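Local structure of ABC transporter periplasmic peptide-binding protein (Pseudoalteromonas, 4QFP) at residues A[35-40]-A[412-417]; A[46-51]-A[139-144]; A[91-96]-A[173-178]; A[293-298]-A[428-433]. The protein probably binds dipeptides in the periplasm and hands them to an ABC transporter for uptake. All coordinates share one frame; numbering follows the deposited sequence.

Contact 1: residues A[35-40]-A[412-417]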
# COMPACT_ATOMS: atom_id res chain seq x y z
N ALA A 35 -5.50 13.91 7.97
CA ALA A 35 -5.44 12.57 7.40
C ALA A 35 -6.78 12.26 6.74
O ALA A 35 -7.81 12.77 7.18
CB ALA A 35 -5.13 11.56 8.47
N GLU A 36 -6.78 11.41 5.72
CA GLU A 36 -8.00 11.18 4.94
C GLU A 36 -8.94 10.08 5.46
O GLU A 36 -10.06 9.94 4.98
CB GLU A 36 -7.67 10.91 3.46
CG GLU A 36 -7.13 9.51 3.16
CD GLU A 36 -5.62 9.43 3.30
OE1 GLU A 36 -5.02 10.39 3.80
OE2 GLU A 36 -5.03 8.41 2.88
N ALA A 37 -8.51 9.30 6.44
CA ALA A 37 -9.38 8.23 6.95
C ALA A 37 -8.90 7.71 8.30
O ALA A 37 -7.77 7.99 8.70
CB ALA A 37 -9.46 7.09 5.94
N ASN A 38 -9.75 6.97 9.00
CA ASN A 38 -9.36 6.34 10.26
C ASN A 38 -8.28 5.31 10.00
O ASN A 38 -8.20 4.76 8.89
CB ASN A 38 -10.55 5.60 10.90
CG ASN A 38 -11.63 6.53 11.38
OD1 ASN A 38 -12.80 6.36 11.04
ND2 ASN A 38 -11.26 7.49 12.21
N PRO A 39 -7.45 5.03 11.01
CA PRO A 39 -6.63 3.83 10.93
C PRO A 39 -7.54 2.66 11.23
O PRO A 39 -8.46 2.82 12.03
CB PRO A 39 -5.61 4.01 12.06
CG PRO A 39 -6.32 4.87 13.05
CD PRO A 39 -7.23 5.78 12.27
N VAL A 40 -7.32 1.51 10.60
CA VAL A 40 -8.19 0.37 10.81
C VAL A 40 -7.61 -0.53 11.88
O VAL A 40 -8.24 -1.49 12.33
CB VAL A 40 -8.39 -0.42 9.50
CG1 VAL A 40 -9.02 0.47 8.47
CG2 VAL A 40 -7.06 -0.93 8.98
N TYR A 412 -18.45 4.20 -1.08
CA TYR A 412 -18.64 4.13 0.37
C TYR A 412 -17.50 4.83 1.09
O TYR A 412 -16.48 5.14 0.48
CB TYR A 412 -18.67 2.68 0.87
CG TYR A 412 -19.82 1.85 0.35
CD1 TYR A 412 -19.70 1.14 -0.83
CD2 TYR A 412 -21.02 1.78 1.04
CE1 TYR A 412 -20.74 0.39 -1.32
CE2 TYR A 412 -22.08 1.02 0.55
CZ TYR A 412 -21.92 0.33 -0.63
OH TYR A 412 -22.95 -0.43 -1.14
N GLU A 413 -17.65 5.03 2.39
CA GLU A 413 -16.53 5.48 3.22
C GLU A 413 -15.33 4.59 2.93
O GLU A 413 -15.49 3.39 2.72
CB GLU A 413 -16.91 5.42 4.70
CG GLU A 413 -15.80 5.81 5.65
CD GLU A 413 -14.98 4.62 6.13
OE1 GLU A 413 -15.51 3.49 6.12
OE2 GLU A 413 -13.81 4.83 6.53
N TRP A 414 -14.14 5.19 2.90
CA TRP A 414 -12.94 4.53 2.36
C TRP A 414 -12.65 3.13 2.91
O TRP A 414 -12.43 2.18 2.14
CB TRP A 414 -11.74 5.47 2.52
CG TRP A 414 -10.38 4.96 2.08
CD1 TRP A 414 -9.24 4.98 2.83
CD2 TRP A 414 -10.00 4.43 0.79
NE1 TRP A 414 -8.19 4.49 2.11
CE2 TRP A 414 -8.62 4.14 0.86
CE3 TRP A 414 -10.70 4.15 -0.39
CZ2 TRP A 414 -7.92 3.59 -0.22
CZ3 TRP A 414 -9.99 3.61 -1.46
CH2 TRP A 414 -8.62 3.33 -1.37
N ASN A 415 -12.63 3.00 4.23
CA ASN A 415 -12.37 1.68 4.82
C ASN A 415 -13.50 0.71 4.52
O ASN A 415 -13.26 -0.46 4.24
CB ASN A 415 -12.12 1.79 6.32
CG ASN A 415 -10.83 2.51 6.63
OD1 ASN A 415 -9.82 2.29 5.97
ND2 ASN A 415 -10.86 3.39 7.62
N THR A 416 -14.74 1.19 4.55
CA THR A 416 -15.86 0.34 4.17
C THR A 416 -15.71 -0.09 2.72
O THR A 416 -15.96 -1.24 2.38
CB THR A 416 -17.20 1.06 4.35
OG1 THR A 416 -17.32 1.48 5.71
CG2 THR A 416 -18.36 0.12 4.02
N PHE A 417 -15.30 0.84 1.87
CA PHE A 417 -15.10 0.59 0.45
C PHE A 417 -14.14 -0.58 0.27
O PHE A 417 -14.46 -1.56 -0.40
CB PHE A 417 -14.54 1.87 -0.20
CG PHE A 417 -14.44 1.81 -1.70
CD1 PHE A 417 -15.52 2.16 -2.50
CD2 PHE A 417 -13.25 1.46 -2.33
CE1 PHE A 417 -15.43 2.12 -3.88
CE2 PHE A 417 -13.14 1.42 -3.71
CZ PHE A 417 -14.23 1.76 -4.49
O HOH W 1 -7.32 3.46 6.57
O HOH W 2 -12.46 6.98 7.58

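Contact 2: residues A[46-51]-A[139-144]. With THR (threonine), chain D; VAL (valine), chain C.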
# COMPACT_ATOMS: atom_id res chain seq x y z
N VAL A 46 -1.93 -6.13 9.64
CA VAL A 46 -3.29 -6.55 9.30
C VAL A 46 -3.96 -5.76 8.16
O VAL A 46 -5.14 -5.99 7.87
CB VAL A 46 -4.20 -6.57 10.53
CG1 VAL A 46 -3.62 -7.48 11.61
CG2 VAL A 46 -4.41 -5.15 11.05
N THR A 47 -3.22 -4.86 7.52
CA THR A 47 -3.82 -4.03 6.47
C THR A 47 -2.87 -3.70 5.32
O THR A 47 -1.64 -3.72 5.47
CB THR A 47 -4.34 -2.70 7.05
OG1 THR A 47 -5.03 -1.96 6.03
CG2 THR A 47 -3.17 -1.88 7.57
N THR A 48 -3.44 -3.38 4.17
CA THR A 48 -2.65 -2.87 3.07
C THR A 48 -3.11 -1.48 2.65
O THR A 48 -2.72 -0.98 1.61
CB THR A 48 -2.66 -3.83 1.86
OG1 THR A 48 -4.00 -4.02 1.40
CG2 THR A 48 -2.06 -5.16 2.25
N THR A 49 -3.94 -0.85 3.48
CA THR A 49 -4.50 0.45 3.15
C THR A 49 -3.53 1.56 3.54
O THR A 49 -3.18 1.71 4.71
CB THR A 49 -5.83 0.70 3.87
OG1 THR A 49 -6.72 -0.40 3.64
CG2 THR A 49 -6.47 1.98 3.34
N GLY A 50 -3.12 2.34 2.55
CA GLY A 50 -2.09 3.34 2.77
C GLY A 50 -2.46 4.34 3.84
O GLY A 50 -1.58 4.88 4.52
N SER A 51 -3.75 4.60 3.97
CA SER A 51 -4.27 5.54 4.98
C SER A 51 -3.89 5.13 6.40
O SER A 51 -3.59 5.97 7.26
CB SER A 51 -5.80 5.61 4.91
OG SER A 51 -6.24 6.05 3.63
N ASN A 139 -5.97 -11.76 10.14
CA ASN A 139 -5.82 -11.58 8.70
C ASN A 139 -4.59 -10.72 8.42
O ASN A 139 -4.44 -9.66 9.00
CB ASN A 139 -7.07 -10.88 8.17
CG ASN A 139 -7.07 -10.72 6.67
OD1 ASN A 139 -6.96 -11.70 5.93
ND2 ASN A 139 -7.23 -9.48 6.21
N TYR A 140 -3.70 -11.18 7.54
CA TYR A 140 -2.44 -10.48 7.28
C TYR A 140 -2.29 -10.31 5.78
O TYR A 140 -1.54 -11.03 5.15
CB TYR A 140 -1.26 -11.28 7.86
CG TYR A 140 -1.50 -11.73 9.27
CD1 TYR A 140 -1.50 -10.82 10.32
CD2 TYR A 140 -1.78 -13.06 9.55
CE1 TYR A 140 -1.75 -11.23 11.61
CE2 TYR A 140 -2.04 -13.47 10.85
CZ TYR A 140 -2.03 -12.56 11.86
OH TYR A 140 -2.29 -12.95 13.15
N PRO A 141 -3.04 -9.36 5.21
CA PRO A 141 -3.27 -9.30 3.77
C PRO A 141 -2.02 -9.27 2.91
O PRO A 141 -2.00 -9.98 1.91
CB PRO A 141 -4.10 -8.02 3.59
CG PRO A 141 -3.97 -7.27 4.87
CD PRO A 141 -3.77 -8.30 5.93
N TYR A 142 -1.01 -8.49 3.25
CA TYR A 142 0.13 -8.39 2.35
C TYR A 142 0.89 -9.70 2.35
O TYR A 142 1.21 -10.26 1.30
CB TYR A 142 1.07 -7.25 2.70
CG TYR A 142 2.28 -7.18 1.76
CD1 TYR A 142 2.18 -6.59 0.52
CD2 TYR A 142 3.49 -7.75 2.12
CE1 TYR A 142 3.27 -6.54 -0.35
CE2 TYR A 142 4.58 -7.71 1.27
CZ TYR A 142 4.47 -7.11 0.03
OH TYR A 142 5.56 -7.08 -0.82
N PHE A 143 1.18 -10.20 3.55
CA PHE A 143 2.00 -11.39 3.69
C PHE A 143 1.30 -12.62 3.13
O PHE A 143 1.90 -13.43 2.43
CB PHE A 143 2.39 -11.55 5.15
CG PHE A 143 3.32 -10.48 5.64
CD1 PHE A 143 4.62 -10.42 5.17
CD2 PHE A 143 2.89 -9.51 6.54
CE1 PHE A 143 5.49 -9.43 5.61
CE2 PHE A 143 3.76 -8.52 6.99
CZ PHE A 143 5.05 -8.48 6.51
N GLN A 144 0.02 -12.75 3.41
CA GLN A 144 -0.71 -13.88 2.89
C GLN A 144 -0.81 -13.80 1.35
O GLN A 144 -0.70 -14.82 0.67
CB GLN A 144 -2.07 -14.01 3.59
CG GLN A 144 -1.91 -14.52 5.03
CD GLN A 144 -3.20 -14.53 5.86
OE1 GLN A 144 -4.05 -13.65 5.73
NE2 GLN A 144 -3.33 -15.52 6.74
N THR D . -2.86 0.49 -0.93
CA THR D . -3.88 1.18 -1.71
C THR D . -3.97 2.64 -1.28
O THR D . -4.61 3.48 -1.93
CB THR D . -5.26 0.51 -1.54
OG1 THR D . -5.54 0.39 -0.14
CG2 THR D . -5.26 -0.88 -2.17
OXT THR D . -3.41 3.00 -0.24
N VAL C . 0.66 -0.52 -1.01
CA VAL C . -0.61 -0.20 -0.36
C VAL C . -1.60 0.40 -1.35
O VAL C . -1.24 0.79 -2.46
CB VAL C . -0.43 0.83 0.76
CG1 VAL C . 0.45 0.29 1.88
CG2 VAL C . 0.16 2.12 0.19
O HOH W 3 -0.48 -6.94 5.78

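Contact 3: residues A[91-96]-A[173-178]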
# COMPACT_ATOMS: atom_id res chain seq x y z
N VAL A 91 18.51 -16.85 5.79
CA VAL A 91 18.94 -15.46 6.00
C VAL A 91 19.08 -15.13 7.48
O VAL A 91 18.12 -15.24 8.25
CB VAL A 91 18.00 -14.44 5.31
CG1 VAL A 91 18.47 -13.00 5.57
CG2 VAL A 91 17.91 -14.71 3.83
N THR A 92 20.27 -14.69 7.89
CA THR A 92 20.55 -14.45 9.30
C THR A 92 20.66 -12.97 9.62
O THR A 92 21.47 -12.26 9.02
CB THR A 92 21.86 -15.14 9.71
OG1 THR A 92 21.74 -16.55 9.50
CG2 THR A 92 22.18 -14.87 11.17
N PHE A 93 19.86 -12.51 10.58
CA PHE A 93 19.89 -11.12 11.02
C PHE A 93 20.54 -10.98 12.39
O PHE A 93 20.11 -11.61 13.35
CB PHE A 93 18.48 -10.54 11.12
CG PHE A 93 17.74 -10.47 9.81
CD1 PHE A 93 16.97 -11.53 9.37
CD2 PHE A 93 17.78 -9.32 9.04
CE1 PHE A 93 16.27 -11.46 8.17
CE2 PHE A 93 17.09 -9.24 7.83
CZ PHE A 93 16.34 -10.32 7.40
N THR A 94 21.57 -10.14 12.47
CA THR A 94 22.11 -9.76 13.76
C THR A 94 21.32 -8.56 14.25
O THR A 94 21.09 -7.61 13.49
CB THR A 94 23.58 -9.39 13.66
OG1 THR A 94 24.31 -10.50 13.12
CG2 THR A 94 24.12 -9.06 15.03
N LEU A 95 20.88 -8.59 15.50
CA LEU A 95 19.94 -7.58 16.00
C LEU A 95 20.61 -6.49 16.83
O LEU A 95 21.58 -6.73 17.54
CB LEU A 95 18.81 -8.24 16.79
CG LEU A 95 18.13 -9.45 16.12
CD1 LEU A 95 17.02 -9.97 17.01
CD2 LEU A 95 17.59 -9.12 14.74
N ARG A 96 20.07 -5.28 16.73
CA ARG A 96 20.64 -4.12 17.38
C ARG A 96 20.51 -4.20 18.91
O ARG A 96 19.48 -4.60 19.43
CB ARG A 96 19.93 -2.87 16.86
CG ARG A 96 20.41 -1.57 17.46
CD ARG A 96 19.83 -0.37 16.72
NE ARG A 96 20.07 -0.43 15.28
CZ ARG A 96 21.15 0.08 14.69
NH1 ARG A 96 22.09 0.67 15.41
NH2 ARG A 96 21.29 -0.00 13.37
N SER A 173 12.82 -11.68 -3.80
CA SER A 173 12.12 -10.53 -3.23
C SER A 173 12.10 -10.53 -1.71
O SER A 173 11.54 -9.62 -1.11
CB SER A 173 10.67 -10.48 -3.72
OG SER A 173 9.99 -11.65 -3.31
N PHE A 174 12.67 -11.56 -1.10
CA PHE A 174 12.58 -11.71 0.35
C PHE A 174 13.03 -10.48 1.14
O PHE A 174 12.27 -9.96 1.96
CB PHE A 174 13.30 -12.98 0.84
CG PHE A 174 13.22 -13.18 2.32
CD1 PHE A 174 12.07 -13.69 2.90
CD2 PHE A 174 14.28 -12.83 3.14
CE1 PHE A 174 11.98 -13.86 4.27
CE2 PHE A 174 14.21 -13.00 4.50
CZ PHE A 174 13.05 -13.51 5.07
N LEU A 175 14.24 -9.99 0.91
CA LEU A 175 14.70 -8.85 1.71
C LEU A 175 13.83 -7.60 1.47
O LEU A 175 13.62 -6.79 2.38
CB LEU A 175 16.17 -8.54 1.47
CG LEU A 175 17.26 -9.41 2.12
CD1 LEU A 175 18.63 -8.87 1.75
CD2 LEU A 175 17.11 -9.45 3.64
N ALA A 176 13.30 -7.46 0.25
CA ALA A 176 12.43 -6.33 -0.08
C ALA A 176 11.12 -6.41 0.70
O ALA A 176 10.61 -5.40 1.16
CB ALA A 176 12.16 -6.29 -1.57
N ASN A 177 10.58 -7.62 0.83
CA ASN A 177 9.41 -7.83 1.67
C ASN A 177 9.67 -7.53 3.15
O ASN A 177 8.79 -7.04 3.86
CB ASN A 177 8.85 -9.24 1.45
CG ASN A 177 8.15 -9.37 0.11
OD1 ASN A 177 7.73 -8.37 -0.47
ND2 ASN A 177 8.02 -10.60 -0.38
N MET A 178 10.89 -7.79 3.61
CA MET A 178 11.27 -7.47 4.98
C MET A 178 11.50 -5.97 5.21
O MET A 178 11.61 -5.51 6.35
CB MET A 178 12.51 -8.26 5.40
CG MET A 178 12.33 -9.78 5.38
SD MET A 178 10.99 -10.38 6.45
CE MET A 178 11.55 -9.81 8.05

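Contact 4: residues A[293-298]-A[428-433]. With VAL (valine), chain C.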
# COMPACT_ATOMS: atom_id res chain seq x y z
N GLY A 293 -2.76 3.39 -11.29
CA GLY A 293 -4.19 3.52 -11.09
C GLY A 293 -4.84 2.75 -12.22
O GLY A 293 -4.37 2.83 -13.35
N TYR A 294 -5.88 1.98 -11.91
CA TYR A 294 -6.43 1.08 -12.92
C TYR A 294 -7.93 0.92 -12.83
O TYR A 294 -8.57 1.37 -11.86
CB TYR A 294 -5.77 -0.30 -12.82
CG TYR A 294 -5.88 -0.94 -11.45
CD1 TYR A 294 -7.11 -1.43 -11.00
CD2 TYR A 294 -4.78 -1.06 -10.61
CE1 TYR A 294 -7.22 -2.02 -9.75
CE2 TYR A 294 -4.89 -1.66 -9.36
CZ TYR A 294 -6.12 -2.13 -8.94
OH TYR A 294 -6.25 -2.72 -7.70
N TRP A 295 -8.48 0.28 -13.84
CA TRP A 295 -9.88 -0.11 -13.85
C TRP A 295 -9.92 -1.63 -13.91
O TRP A 295 -9.56 -2.24 -14.93
CB TRP A 295 -10.55 0.50 -15.06
CG TRP A 295 -12.03 0.34 -15.12
CD1 TRP A 295 -12.89 0.21 -14.06
CD2 TRP A 295 -12.83 0.31 -16.30
NE1 TRP A 295 -14.19 0.10 -14.52
CE2 TRP A 295 -14.17 0.15 -15.90
CE3 TRP A 295 -12.54 0.40 -17.66
CZ2 TRP A 295 -15.22 0.09 -16.81
CZ3 TRP A 295 -13.58 0.33 -18.57
CH2 TRP A 295 -14.90 0.18 -18.14
N ALA A 296 -10.32 -2.26 -12.81
CA ALA A 296 -10.39 -3.71 -12.72
C ALA A 296 -11.81 -4.23 -12.86
O ALA A 296 -12.76 -3.66 -12.30
CB ALA A 296 -9.78 -4.20 -11.42
N PHE A 297 -11.95 -5.32 -13.61
CA PHE A 297 -13.22 -5.99 -13.81
C PHE A 297 -13.30 -7.21 -12.90
O PHE A 297 -12.32 -7.90 -12.71
CB PHE A 297 -13.33 -6.48 -15.25
CG PHE A 297 -13.12 -5.41 -16.28
CD1 PHE A 297 -14.18 -4.60 -16.67
CD2 PHE A 297 -11.88 -5.23 -16.88
CE1 PHE A 297 -13.99 -3.62 -17.62
CE2 PHE A 297 -11.70 -4.26 -17.83
CZ PHE A 297 -12.75 -3.45 -18.20
N ASN A 298 -14.49 -7.46 -12.36
CA ASN A 298 -14.75 -8.69 -11.63
C ASN A 298 -14.88 -9.79 -12.67
O ASN A 298 -15.95 -9.97 -13.25
CB ASN A 298 -16.05 -8.56 -10.84
CG ASN A 298 -16.21 -9.66 -9.80
OD1 ASN A 298 -16.97 -9.51 -8.83
ND2 ASN A 298 -15.49 -10.76 -9.97
N SER A 428 -17.04 -3.71 -11.43
CA SER A 428 -15.72 -3.19 -11.76
C SER A 428 -15.39 -2.12 -10.74
O SER A 428 -16.27 -1.66 -10.01
CB SER A 428 -15.71 -2.61 -13.17
OG SER A 428 -16.42 -1.38 -13.22
N VAL A 429 -14.14 -1.70 -10.68
CA VAL A 429 -13.71 -0.79 -9.63
C VAL A 429 -12.49 0.02 -10.07
O VAL A 429 -11.56 -0.51 -10.68
CB VAL A 429 -13.35 -1.56 -8.35
CG1 VAL A 429 -12.20 -2.50 -8.62
CG2 VAL A 429 -13.02 -0.61 -7.20
N LEU A 430 -12.53 1.32 -9.78
CA LEU A 430 -11.34 2.15 -9.91
C LEU A 430 -10.51 2.01 -8.64
O LEU A 430 -10.94 2.39 -7.56
CB LEU A 430 -11.74 3.61 -10.10
CG LEU A 430 -12.54 3.92 -11.37
CD1 LEU A 430 -12.99 5.36 -11.36
CD2 LEU A 430 -11.72 3.61 -12.62
N LEU A 431 -9.32 1.44 -8.77
CA LEU A 431 -8.43 1.27 -7.64
C LEU A 431 -6.99 1.46 -8.10
O LEU A 431 -6.73 2.09 -9.12
CB LEU A 431 -8.61 -0.12 -7.01
CG LEU A 431 -9.18 -0.21 -5.59
CD1 LEU A 431 -9.16 -1.65 -5.09
CD2 LEU A 431 -8.43 0.70 -4.62
N GLY A 432 -6.05 0.93 -7.34
CA GLY A 432 -4.66 1.05 -7.73
C GLY A 432 -3.72 0.60 -6.64
O GLY A 432 -4.15 0.09 -5.60
N TRP A 433 -2.43 0.81 -6.86
CA TRP A 433 -1.43 0.35 -5.93
C TRP A 433 -0.27 1.32 -5.90
O TRP A 433 0.31 1.63 -6.94
CB TRP A 433 -0.97 -1.04 -6.36
CG TRP A 433 -0.02 -1.72 -5.42
CD1 TRP A 433 1.31 -1.86 -5.59
CD2 TRP A 433 -0.35 -2.38 -4.19
NE1 TRP A 433 1.85 -2.55 -4.54
CE2 TRP A 433 0.85 -2.88 -3.66
CE3 TRP A 433 -1.54 -2.57 -3.48
CZ2 TRP A 433 0.90 -3.58 -2.46
CZ3 TRP A 433 -1.49 -3.26 -2.29
CH2 TRP A 433 -0.28 -3.75 -1.79
N VAL C . 0.66 -0.52 -1.01
CA VAL C . -0.61 -0.20 -0.36
C VAL C . -1.60 0.40 -1.35
O VAL C . -1.24 0.79 -2.46
CB VAL C . -0.43 0.83 0.76
CG1 VAL C . 0.45 0.29 1.88
CG2 VAL C . 0.16 2.12 0.19
O HOH W 4 -4.60 -2.75 -5.69

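Contact 1: residues A[35-40]-A[412-417]
A37 faces W414 and V40 faces N415 where the irregular run 35-40 passes the start of helix 414-422; the CA atoms of A37 and W414 are 6.9 Å apart. E413 is the N-cap: its OE1 takes both the backbone N and OG1 of T416, while OE2 takes the N of N415. In N415, CG is anti to the carbonyl carbon (chi1 -67°), which carries the amide across to N38 and V40. Its ND2 donates to N38 O at 3.3 Å, nearly straight (165°), from above the carbonyl plane. V40 CG1 presses against the same amide, 3.2 Å from OD1 of N415. One water donates to both N38 O and N415 OD1; a second joins N38 N to E413 OE2. A37 CB meets the edge of the W414 indole, 3.8 Å from CD1, and W414 also touches the threonine of the bound dipeptide, so the contact borders the ligand site. A leucine in place of N415 would probably leave N38 O without its amide donor. The run 35-40 leads from strand 30-35 to helix 50-60, whose S51 touches A37; helix 414-422 packs against that connection, and Y218 of strand 213-219 touches N38 and P39.

Contact 2: residues A[46-51]-A[139-144]
V46 meets Y140 because its CG1 lies anti to its own carbonyl carbon (chi1 -57°), which carries the methyl obliquely to the ring at 4.2 Å from CD1. T48 is turned in the same way: with OG1 between backbone N and carbonyl carbon (chi1 60°), CG2 is anti to the carbonyl carbon and reaches the start of helix 141-145. That methyl lies 3.8 Å from P141 CB and 3.6 Å from the backbone N of Y142.

P141 fills the middle. Its CD comes within 3.3 Å of V46 O and its CG packs on T47 CA, so the ring lies along the backbone of 46-47. An alanine at P141 would probably open a gap beside V46 O and T47 CA where CG and CD now pack. No direct hydrogen bond crosses; a water accepts from Y142 N and donates only weakly to T47 O, and V46 CA makes a CA-H...O contact with N139 O. Y142 sends its hydroxyl beyond both segments, to N177 and N442.

Past the contact the 46-51 chain turns to the ligand. T47 OG1 accepts from T49 N in an ST turn, T48 O accepts the peptide N-H of the bound Val-Thr dipeptide (threonine N, 2.9 Å), and G50 N donates to OXT of its C-terminal carboxylate. Backbone groups gripping the main chain of a bound peptide are characteristic of dipeptide-binding proteins of this family, and here the dipeptide Val-Thr occupies that site.

Contact 3: residues A[91-96]-A[173-178]
V91 and F93, with T92 between them, on the same face of strand 90-95, point toward F174 and L175 in the first turn of helix 174-178. The axes of the two short segments stay 11.8 Å apart and run 37° from parallel, so the meeting is made by side chains alone, and no hydrogen bond crosses it.

The close part lies between F93 and L175. Leucine CD2 comes 3.9 Å from CZ at the far end of the phenylalanine ring, each side chain reaching past the other. The leucine bends toward the strand although its CB does not lead there: CG stands anti to the carbonyl carbon (chi1 -77°). V91 makes a slightly longer contact with F174, CB and CG2 both 4.1 Å from ring atom CE2, and F174 is held from behind by M178, whose CG lies 3.7 Å above one face of the ring.

Looser are the two remaining meetings. The rings of F93 and F174 come together at their edges, CE1 to CE2 at 4.5 Å, and V91 CG1 approaches L175 CD2 at 4.3 Å. L175 also has the more solvent-accessible position, whereas V91, F93 and F174 are buried. On the reverse side of the strand T92 and T94 point away from the helix and are partly exposed.

F165 of the neighbouring strand meets the F93 ring at about 80°, while L167 touches F174 and I84 touches both V91 and L175. This is a two-layer, alpha+beta type of packing: a short helix on one face of a four-stranded antiparallel sheet.

Contact 4: residues A[293-298]-A[428-433]
Y294 pairs with L431 and A296 with V429 as the two hydrogen-bonded pairs of this antiparallel ladder, and all four backbone bonds close. Y294 N gives to L431 O at 2.9 Å, nearly straight at 169°, and L431 N returns a longer bond to Y294 O. A296 N donates to V429 O; V429 N meets A296 O in the carbonyl plane. CA-H...O contacts add to this from the non-hydrogen-bonded positions, as with L430 CA on Y294 O at 3.5 Å.

The polar side chains are provided for as well. S428 OG has its main partner in S375 O, and takes from W295 NE1 a weak bond, 3.0 Å long and bent to 144°, at the edge of the indole. Y294 stands with CG between its backbone N and carbonyl carbon (chi1 56°), which lays the ring over the L431-G432 peptide; G432 N is 3.4 Å above one face. From there OH reaches a water at 2.6 Å, and that water donates to G432 O, so a buried hydroxyl and a strand carbonyl share one solvent molecule.

W295 and L430 share the face of S428, with CD1 of the indole against CD2 of the leucine. At the end of the strand the amino N of the bound dipeptide's valine lies 3.3 Å above one face of the W433 ring.

Strand 291-297 is itself paired with strand 500-513 on its other side, G293 bonding to I503 and A504. Helix 389-401 covers L430 and W295 through M396, helix 307-314 covers W295 and F297 through L313, and W377 of strand 372-377 touches V429.

All four contacts are mainly buried, though contact 1 has an exposed V40 at its margin and contacts 2 and 3 each include partly exposed residues; contact 4 is buried throughout. Their chemistry follows their place. Contact 4 is a sheet ladder with regular backbone bonds, contact 3 purely apolar helix-on-sheet packing, while contacts 1 and 2 join loops to helix starts. Water bridges the segments in contacts 1, 2 and 4, not in 3. S51 of contact 2 bonds E36 and, weakly, W414 of contact 1. Contacts 2 and 3 meet through Y142 and N177. Helix 414-422 leads into strand 428-434, and F417 of contact 1 packs on V429 of contact 4. Contacts 2 and 4 both touch the valine of the bound dipeptide.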